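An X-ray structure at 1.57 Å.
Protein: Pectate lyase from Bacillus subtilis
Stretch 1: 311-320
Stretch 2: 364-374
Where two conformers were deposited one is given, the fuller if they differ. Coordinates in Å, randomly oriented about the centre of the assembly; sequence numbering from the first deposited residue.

Stretch 1 311-320: GIGKSSKIYA
Stretch 2, residues 364-374: GLSSSVGWTPS

How does the backbone bring the two stretches together? Stretch 1 leaves a strand at Gly311 and Ile312, reverses through a type II beta turn from Gly313 to Ser316, and is in strand again by Tyr319 and Ala320. Ser315 takes the third turn position at phi/psi 58/20. The turn is closed by Ser316 N to Gly313 O at 3.0 Å, and Ser316, with chi1 p at 57°, folds its OG back onto the same Gly313 O at 2.8 Å. Stretch 2 has no regular helix or strand. Its chain comes nearest where the CA atoms of Lys317 and Val369 lie 4.9 Å apart; the CA atoms of Ile312 and Leu365 are 9.7 Å apart, so there only side chains meet, Ile312 (m, m) placing CG1 4.1 Å from CD1 of Leu365 (m, t).

What holds Lys317 against the loop? The CA-to-CB bond of Lys317 points toward stretch 2, and Lys317 CB lies 3.8 Å from Val369 CB. With chi angles m, t, t, p, Lys317 runs extended past the loop, Lys317 CD 3.3 Å from Val369 O, before the last torsion turns Lys317 NZ into a weak hydrogen bond with Ser315 O at 3.3 Å. The aliphatic part thus packs while the ammonium finds a polar partner in its own stretch. Gly370 follows Val369 at phi/psi 80/7, a positive phi that favours glycine.

Which hydrogen bond ties the stretches together? Trp371 NE1 donates to Lys317 O at 2.9 Å, with an N-H...O angle of 153°. The CA-to-CB bond of Trp371 points sideways, but chi1 p (74°) and chi2 -64° bring the indole nearer, so that the carbonyl meets its edge near the ring plane. Trp371 CZ2 also packs 3.8 Å from Tyr319 CB.

How is the Tyr319 ring enclosed? Tyr319, its CA-to-CB bond pointing toward stretch 2, with chi1 t (-165°) and chi2 -78°, has the largest area covered in the contact. Pro373, its ring C-gamma exo, sets CD over one face, 3.3 Å from the Tyr319 ring centroid and 10° off the normal, a CH-pi contact between a polarised C-H and the aromatic cloud. Near the ring plane, Val369 CG2 lies 3.9 Å from Tyr319 CD2; chi1 of Val369 is m (-79°), and Val369 CG1 reaches 3.5 Å from Ile318 O. The tyrosine edge is directed toward the face of Trp371, with the centroids of the Tyr319 ring and the Trp371 six-membered ring 6.0 Å apart and the planes at 61°. Thr372 (p) adds CG2 at 3.8 Å from Tyr319 CE2.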

# COMPACT_ATOMS: atom_id res chain seq x y z
N GLY A 311 0.58 -11.97 -6.41
CA GLY A 311 -0.77 -12.56 -6.44
C GLY A 311 -1.27 -12.40 -7.85
O GLY A 311 -1.47 -11.28 -8.33
N ILE A 312 -1.45 -13.54 -8.52
CA ILE A 312 -1.87 -13.54 -9.93
C ILE A 312 -3.39 -13.53 -9.98
O ILE A 312 -4.04 -14.59 -9.94
CB ILE A 312 -1.30 -14.79 -10.68
CG1 ILE A 312 0.19 -15.01 -10.36
CG2 ILE A 312 -1.52 -14.65 -12.19
CD1 ILE A 312 1.10 -13.78 -10.49
N GLY A 313 -3.96 -12.32 -10.01
CA GLY A 313 -5.42 -12.10 -9.96
C GLY A 313 -6.01 -12.11 -11.37
O GLY A 313 -5.27 -12.17 -12.35
N LYS A 314 -7.35 -11.95 -11.44
CA LYS A 314 -8.05 -11.93 -12.74
C LYS A 314 -7.42 -10.99 -13.77
O LYS A 314 -7.25 -9.79 -13.52
CB LYS A 314 -9.49 -11.54 -12.53
CG LYS A 314 -10.27 -11.40 -13.86
CD LYS A 314 -11.70 -11.10 -13.50
CE LYS A 314 -12.56 -11.04 -14.77
NZ LYS A 314 -13.93 -10.60 -14.37
N SER A 315 -7.07 -11.56 -14.93
CA SER A 315 -6.55 -10.82 -16.08
C SER A 315 -5.27 -10.01 -15.74
O SER A 315 -4.91 -9.06 -16.44
CB SER A 315 -7.66 -9.92 -16.63
OG SER A 315 -7.28 -9.34 -17.88
N SER A 316 -4.58 -10.37 -14.65
CA SER A 316 -3.34 -9.68 -14.32
C SER A 316 -2.27 -9.86 -15.37
O SER A 316 -2.22 -10.90 -16.07
CB SER A 316 -2.78 -10.09 -12.94
OG SER A 316 -2.57 -11.48 -12.86
N LYS A 317 -1.42 -8.86 -15.52
CA LYS A 317 -0.36 -8.92 -16.48
C LYS A 317 0.97 -8.52 -15.86
O LYS A 317 1.61 -7.56 -16.29
CB LYS A 317 -0.72 -8.08 -17.71
CG LYS A 317 -1.90 -8.66 -18.48
CD LYS A 317 -2.38 -7.71 -19.58
CE LYS A 317 -3.46 -8.46 -20.48
NZ LYS A 317 -4.59 -9.02 -19.73
N ILE A 318 1.39 -9.26 -14.84
CA ILE A 318 2.67 -8.95 -14.19
C ILE A 318 3.82 -9.40 -15.08
O ILE A 318 3.84 -10.56 -15.58
CB ILE A 318 2.78 -9.65 -12.81
CG1 ILE A 318 1.68 -9.13 -11.86
CG2 ILE A 318 4.20 -9.49 -12.24
CD1 ILE A 318 1.53 -9.94 -10.58
N TYR A 319 4.76 -8.48 -15.29
CA TYR A 319 5.98 -8.74 -16.02
C TYR A 319 7.15 -8.54 -15.05
O TYR A 319 7.49 -7.41 -14.67
CB TYR A 319 6.04 -7.79 -17.22
CG TYR A 319 7.06 -8.14 -18.27
CD1 TYR A 319 8.41 -7.87 -18.08
CD2 TYR A 319 6.67 -8.73 -19.46
CE1 TYR A 319 9.42 -8.19 -19.05
CE2 TYR A 319 7.62 -9.03 -20.45
CZ TYR A 319 8.99 -8.76 -20.25
OH TYR A 319 9.92 -9.06 -21.23
N ALA A 320 7.75 -9.66 -14.65
CA ALA A 320 8.72 -9.63 -13.56
C ALA A 320 10.12 -9.93 -14.05
O ALA A 320 10.32 -10.87 -14.84
CB ALA A 320 8.28 -10.61 -12.45
N GLY A 364 2.41 -23.62 -13.87
CA GLY A 364 1.77 -23.98 -15.14
C GLY A 364 1.04 -22.82 -15.82
O GLY A 364 0.06 -23.05 -16.51
N LEU A 365 1.49 -21.59 -15.58
CA LEU A 365 0.81 -20.42 -16.16
C LEU A 365 1.37 -20.16 -17.55
O LEU A 365 2.41 -20.73 -17.90
CB LEU A 365 1.05 -19.18 -15.28
CG LEU A 365 0.44 -19.26 -13.88
CD1 LEU A 365 0.93 -18.09 -13.04
CD2 LEU A 365 -1.10 -19.28 -13.93
N SER A 366 0.69 -19.30 -18.33
CA SER A 366 1.25 -18.81 -19.57
C SER A 366 2.45 -17.91 -19.28
O SER A 366 2.43 -17.09 -18.32
CB SER A 366 0.20 -18.04 -20.38
OG SER A 366 0.82 -17.32 -21.42
N SER A 367 3.48 -18.06 -20.11
CA SER A 367 4.72 -17.32 -19.95
C SER A 367 4.65 -15.89 -20.47
O SER A 367 5.58 -15.12 -20.26
CB SER A 367 5.86 -18.06 -20.66
OG SER A 367 5.65 -18.07 -22.07
N SER A 368 3.58 -15.55 -21.18
CA SER A 368 3.43 -14.23 -21.77
C SER A 368 2.24 -13.52 -21.14
O SER A 368 1.24 -14.16 -20.83
CB SER A 368 3.18 -14.37 -23.27
OG SER A 368 1.96 -15.08 -23.47
N VAL A 369 2.35 -12.21 -20.97
CA VAL A 369 1.24 -11.42 -20.42
C VAL A 369 0.77 -10.39 -21.44
O VAL A 369 0.02 -9.48 -21.10
CB VAL A 369 1.64 -10.73 -19.07
CG1 VAL A 369 1.57 -11.75 -17.90
CG2 VAL A 369 3.01 -10.06 -19.21
N GLY A 370 1.19 -10.57 -22.70
CA GLY A 370 0.62 -9.81 -23.81
C GLY A 370 1.17 -8.41 -23.98
O GLY A 370 0.65 -7.62 -24.82
N TRP A 371 2.21 -8.07 -23.20
CA TRP A 371 2.93 -6.80 -23.33
C TRP A 371 4.38 -6.95 -22.85
O TRP A 371 4.70 -7.93 -22.17
CB TRP A 371 2.23 -5.68 -22.54
CG TRP A 371 2.42 -5.81 -21.02
CD1 TRP A 371 1.97 -6.82 -20.21
CD2 TRP A 371 3.16 -4.92 -20.18
NE1 TRP A 371 2.39 -6.62 -18.90
CE2 TRP A 371 3.12 -5.46 -18.86
CE3 TRP A 371 3.84 -3.72 -20.40
CZ2 TRP A 371 3.73 -4.82 -17.76
CZ3 TRP A 371 4.46 -3.08 -19.30
CH2 TRP A 371 4.38 -3.64 -18.00
N THR A 372 5.22 -5.99 -23.24
CA THR A 372 6.60 -5.89 -22.76
C THR A 372 6.90 -4.46 -22.34
O THR A 372 6.62 -3.49 -23.07
CB THR A 372 7.64 -6.29 -23.82
OG1 THR A 372 7.31 -5.65 -25.05
CG2 THR A 372 7.65 -7.80 -24.01
N PRO A 373 7.41 -4.29 -21.10
CA PRO A 373 7.66 -2.93 -20.63
C PRO A 373 8.66 -2.20 -21.50
O PRO A 373 9.66 -2.81 -21.90
CB PRO A 373 8.29 -3.12 -19.25
CG PRO A 373 8.10 -4.54 -18.87
CD PRO A 373 7.55 -5.31 -20.04
N SER A 374 8.42 -0.93 -21.78
CA SER A 374 9.46 -0.13 -22.45
C SER A 374 10.03 1.01 -21.57
O SER A 374 11.24 1.33 -21.67
CB SER A 374 8.96 0.40 -23.79
OG SER A 374 7.67 0.97 -23.63